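Local coordinates for endo-1,4-b-d-mannanase (Trichoderma reesei, PDB 1QNR), which hydrolyses internal beta-1,4-mannosidic linkages in mannans, as a fungal endo-mannanase of glycoside hydrolase family 5, at residues 30-33 and 37-40; 26-31 and 310-315. One frame throughout, in Å; residues are numbered along the deposited sequence.

In the fold
Both contacts begin in the loop that leaves strand 21-25 of the TIM barrel and leads to helix 35-47. Contact 1 closes this loop locally: residues 30-33 fold back on 37-40, in the first turns of the helix, with three residues between them. Contact 2 ties the earlier part of the same loop, residues 26-31, to residues 310-315, which follow strand 300-309 late in the chain, so contact 1 nests within its long span. Strands 21-25 and 300-309 are parallel neighbours in the barrel. The contacts share S30 and F31, their centres lie about 5 Å apart, and F312 joins them by touching L32 and D37.

Contact 1: residues 30-33 and 37-40; sequences SFLT and DVDS
L32 lays its side chain against V38 and the backbone of D37, closing the beta-to-alpha loop between strand 21-25 and helix 35-47 of the TIM barrel. Two carbons of the leucine share one methyl of the valine: CB of L32 lies 3.9 Å from CG2 of V38, and CD1 of L32 meets the same CG2 at the same distance, the leucine slanting across the valine. CD1 of L32 also reaches the peptide between D37 and V38, 4.0 Å from C of D37, so the leucine packs on the helix backbone as well as on a side chain. The torsions explain the fit: CG of L32 stands anti to its own carbonyl carbon (chi1 -67°), while V38 has CG1 anti to its backbone N (chi1 174°), which leaves CG2 on the side of that N to meet the leucine.

No direct hydrogen bond joins the two segments.

Farther out, helix 90-102 backs the helical segment: V38 touches Y94 and S98, and the D39 carboxylate is hydrogen-bonded through its two oxygens to the hydroxyls of those same residues. Residue S30, in the 3-10 turn ahead of L32, is held by two hydrogen bonds, from its OG to O of W56 and from its carbonyl O to OG1 of T91. F312, from the loop after strand 300-309, packs against L32 and D37. Next to the apolar patch a water bridges the segments, donating to OD2 of D37 at 2.9 Å and accepting a weak bond from N of T33 at 3.2 Å.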
# COMPACT_ATOMS: atom_id res chain seq x y z
N SER A 30 6.51 9.22 -4.83
CA SER A 30 6.95 8.66 -6.13
C SER A 30 6.92 9.62 -7.31
O SER A 30 7.51 9.27 -8.35
CB SER A 30 5.92 7.52 -6.57
OG SER A 30 5.96 6.56 -5.50
N PHE A 31 6.24 10.77 -7.17
CA PHE A 31 6.08 11.68 -8.33
C PHE A 31 6.85 12.99 -8.10
O PHE A 31 6.72 13.93 -8.90
CB PHE A 31 4.55 11.97 -8.52
CG PHE A 31 3.68 10.72 -8.56
CD1 PHE A 31 4.13 9.57 -9.25
CD2 PHE A 31 2.40 10.75 -8.02
CE1 PHE A 31 3.28 8.42 -9.28
CE2 PHE A 31 1.56 9.65 -8.12
CZ PHE A 31 2.01 8.46 -8.69
N LEU A 32 7.63 13.07 -7.05
CA LEU A 32 8.49 14.27 -6.82
C LEU A 32 9.60 14.30 -7.88
O LEU A 32 10.34 13.32 -8.05
CB LEU A 32 9.09 14.18 -5.40
CG LEU A 32 8.08 14.30 -4.27
CD1 LEU A 32 8.76 14.00 -2.92
CD2 LEU A 32 7.39 15.67 -4.17
N THR A 33 9.85 15.47 -8.49
CA THR A 33 10.89 15.54 -9.52
C THR A 33 12.18 16.18 -9.01
O THR A 33 13.25 16.02 -9.64
CB THR A 33 10.48 16.37 -10.75
OG1 THR A 33 10.11 17.70 -10.39
CG2 THR A 33 9.38 15.63 -11.52
N ASP A 37 13.67 17.18 -2.53
CA ASP A 37 12.39 17.03 -1.85
C ASP A 37 12.12 15.59 -1.41
O ASP A 37 11.55 15.36 -0.33
CB ASP A 37 11.27 17.54 -2.76
CG ASP A 37 11.37 19.03 -3.11
OD1 ASP A 37 12.12 19.77 -2.44
OD2 ASP A 37 10.68 19.39 -4.11
N VAL A 38 12.61 14.59 -2.14
CA VAL A 38 12.56 13.20 -1.64
C VAL A 38 13.50 13.08 -0.44
O VAL A 38 13.09 12.52 0.64
CB VAL A 38 13.03 12.21 -2.74
CG1 VAL A 38 13.13 10.78 -2.18
CG2 VAL A 38 12.11 12.27 -3.96
N ASP A 39 14.70 13.68 -0.47
CA ASP A 39 15.66 13.49 0.63
C ASP A 39 15.18 14.19 1.90
O ASP A 39 15.26 13.61 3.00
CB ASP A 39 17.04 14.02 0.21
CG ASP A 39 17.65 13.02 -0.83
OD1 ASP A 39 17.49 11.79 -0.85
OD2 ASP A 39 18.36 13.50 -1.64
N SER A 40 14.56 15.41 1.79
CA SER A 40 14.12 16.03 3.06
C SER A 40 12.94 15.26 3.66
O SER A 40 12.87 15.08 4.88
CB SER A 40 13.80 17.53 2.89
OG SER A 40 12.82 17.78 1.90
O HOH W 1 9.71 17.82 -6.37

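Contact 2: residues 26-31 and 310-315; sequences CYWCSF and DTFANG
W28 brings the six-membered end of its indole against F312 and D310, joining the loops that follow the parallel neighbouring strands 21-25 and 300-309 of the TIM barrel. CZ3 of W28 lies 3.9 Å from CZ of F312, approaching the rim of the phenyl ring almost in that ring's plane, and the two side chains run antiparallel past one another. Along the same rim, CH2 of W28 is 4.1 Å from CB of D310, and CZ2 of W28 is equally far from N of D310, which is hydrogen-bonded to OG of S318. The aspartate crosses the indole at about a right angle, its carboxylate plane turned 86° from the ring.

The C26–C29 disulfide supports the indole: SG of C26 sits over the ring centre, 3.3 Å above its plane, with SG of C29 offset toward the rim. With CG lodged between its backbone N and carbonyl carbon (chi1 48°), W28 keeps its ring beside this disulfide.

OD1 of D310 accepts N-H of T311 through its anti lone pair, at 2.9 Å from N of T311. No hydrogen bond crosses the interface, so it probably rests mainly on van der Waals contact, while hydrogen bonds to H44, W308 and T311 hold the carboxylate, and the bond to O of W308 holds the indole N-H.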
# COMPACT_ATOMS: atom_id res chain seq x y z
N CYS A 26 2.87 7.53 1.86
CA CYS A 26 3.33 8.72 1.12
C CYS A 26 3.21 8.46 -0.36
O CYS A 26 4.19 8.24 -1.11
CB CYS A 26 4.78 9.05 1.52
SG CYS A 26 5.31 10.66 0.72
N TYR A 27 1.95 8.40 -0.88
CA TYR A 27 1.75 8.01 -2.29
C TYR A 27 2.53 8.91 -3.22
O TYR A 27 3.07 8.44 -4.25
CB TYR A 27 0.24 7.94 -2.70
CG TYR A 27 -0.40 9.29 -2.98
CD1 TYR A 27 -0.29 9.86 -4.27
CD2 TYR A 27 -1.10 9.97 -2.00
CE1 TYR A 27 -0.84 11.13 -4.50
CE2 TYR A 27 -1.67 11.22 -2.22
CZ TYR A 27 -1.53 11.76 -3.49
OH TYR A 27 -2.11 13.03 -3.75
N TRP A 28 2.56 10.19 -2.83
CA TRP A 28 3.01 11.29 -3.70
C TRP A 28 4.53 11.39 -3.74
O TRP A 28 5.12 12.06 -4.64
CB TRP A 28 2.35 12.60 -3.18
CG TRP A 28 2.47 12.84 -1.69
CD1 TRP A 28 1.50 12.58 -0.75
CD2 TRP A 28 3.61 13.37 -0.93
NE1 TRP A 28 1.99 12.88 0.54
CE2 TRP A 28 3.27 13.38 0.43
CE3 TRP A 28 4.92 13.85 -1.29
CZ2 TRP A 28 4.09 13.87 1.47
CZ3 TRP A 28 5.76 14.29 -0.24
CH2 TRP A 28 5.34 14.28 1.10
N CYS A 29 5.21 10.66 -2.85
CA CYS A 29 6.68 10.68 -2.86
C CYS A 29 7.25 10.20 -4.20
O CYS A 29 8.26 10.67 -4.77
CB CYS A 29 7.15 9.70 -1.70
SG CYS A 29 7.19 10.46 0.02
N SER A 30 6.51 9.22 -4.83
CA SER A 30 6.95 8.66 -6.13
C SER A 30 6.92 9.62 -7.31
O SER A 30 7.51 9.27 -8.35
CB SER A 30 5.92 7.52 -6.57
OG SER A 30 5.96 6.56 -5.50
N PHE A 31 6.24 10.77 -7.17
CA PHE A 31 6.08 11.68 -8.33
C PHE A 31 6.85 12.99 -8.10
O PHE A 31 6.72 13.93 -8.90
CB PHE A 31 4.55 11.97 -8.52
CG PHE A 31 3.68 10.72 -8.56
CD1 PHE A 31 4.13 9.57 -9.25
CD2 PHE A 31 2.40 10.75 -8.02
CE1 PHE A 31 3.28 8.42 -9.28
CE2 PHE A 31 1.56 9.65 -8.12
CZ PHE A 31 2.01 8.46 -8.69
N ASP A 310 4.23 16.94 4.19
CA ASP A 310 5.52 17.62 4.48
C ASP A 310 5.65 18.86 3.59
O ASP A 310 4.76 19.17 2.76
CB ASP A 310 6.70 16.63 4.20
CG ASP A 310 7.83 16.81 5.21
OD1 ASP A 310 8.16 17.97 5.62
OD2 ASP A 310 8.45 15.76 5.58
N THR A 311 6.71 19.64 3.80
CA THR A 311 6.95 20.85 3.04
C THR A 311 8.40 20.92 2.61
O THR A 311 9.26 20.15 3.16
CB THR A 311 6.60 22.13 3.87
OG1 THR A 311 7.53 22.28 4.96
CG2 THR A 311 5.17 22.08 4.39
N PHE A 312 8.72 21.70 1.57
CA PHE A 312 10.01 21.60 0.88
C PHE A 312 10.84 22.88 1.03
O PHE A 312 10.37 23.94 1.47
CB PHE A 312 9.71 21.30 -0.60
CG PHE A 312 8.79 20.11 -0.79
CD1 PHE A 312 9.06 18.87 -0.12
CD2 PHE A 312 7.69 20.19 -1.62
CE1 PHE A 312 8.16 17.80 -0.29
CE2 PHE A 312 6.86 19.08 -1.80
CZ PHE A 312 7.05 17.89 -1.09
N ALA A 313 12.15 22.80 0.64
CA ALA A 313 13.04 23.95 0.80
C ALA A 313 12.54 25.24 0.15
O ALA A 313 12.91 26.35 0.64
CB ALA A 313 14.45 23.61 0.25
N ASN A 314 11.81 25.15 -0.98
CA ASN A 314 11.33 26.37 -1.65
C ASN A 314 10.02 26.91 -1.07
O ASN A 314 9.46 27.88 -1.63
CB ASN A 314 11.19 26.06 -3.13
CG ASN A 314 10.03 25.14 -3.45
OD1 ASN A 314 9.48 24.43 -2.59
ND2 ASN A 314 9.55 25.08 -4.70
N GLY A 315 9.51 26.31 0.03
CA GLY A 315 8.26 26.83 0.60
C GLY A 315 7.02 26.14 0.06
O GLY A 315 5.93 26.47 0.55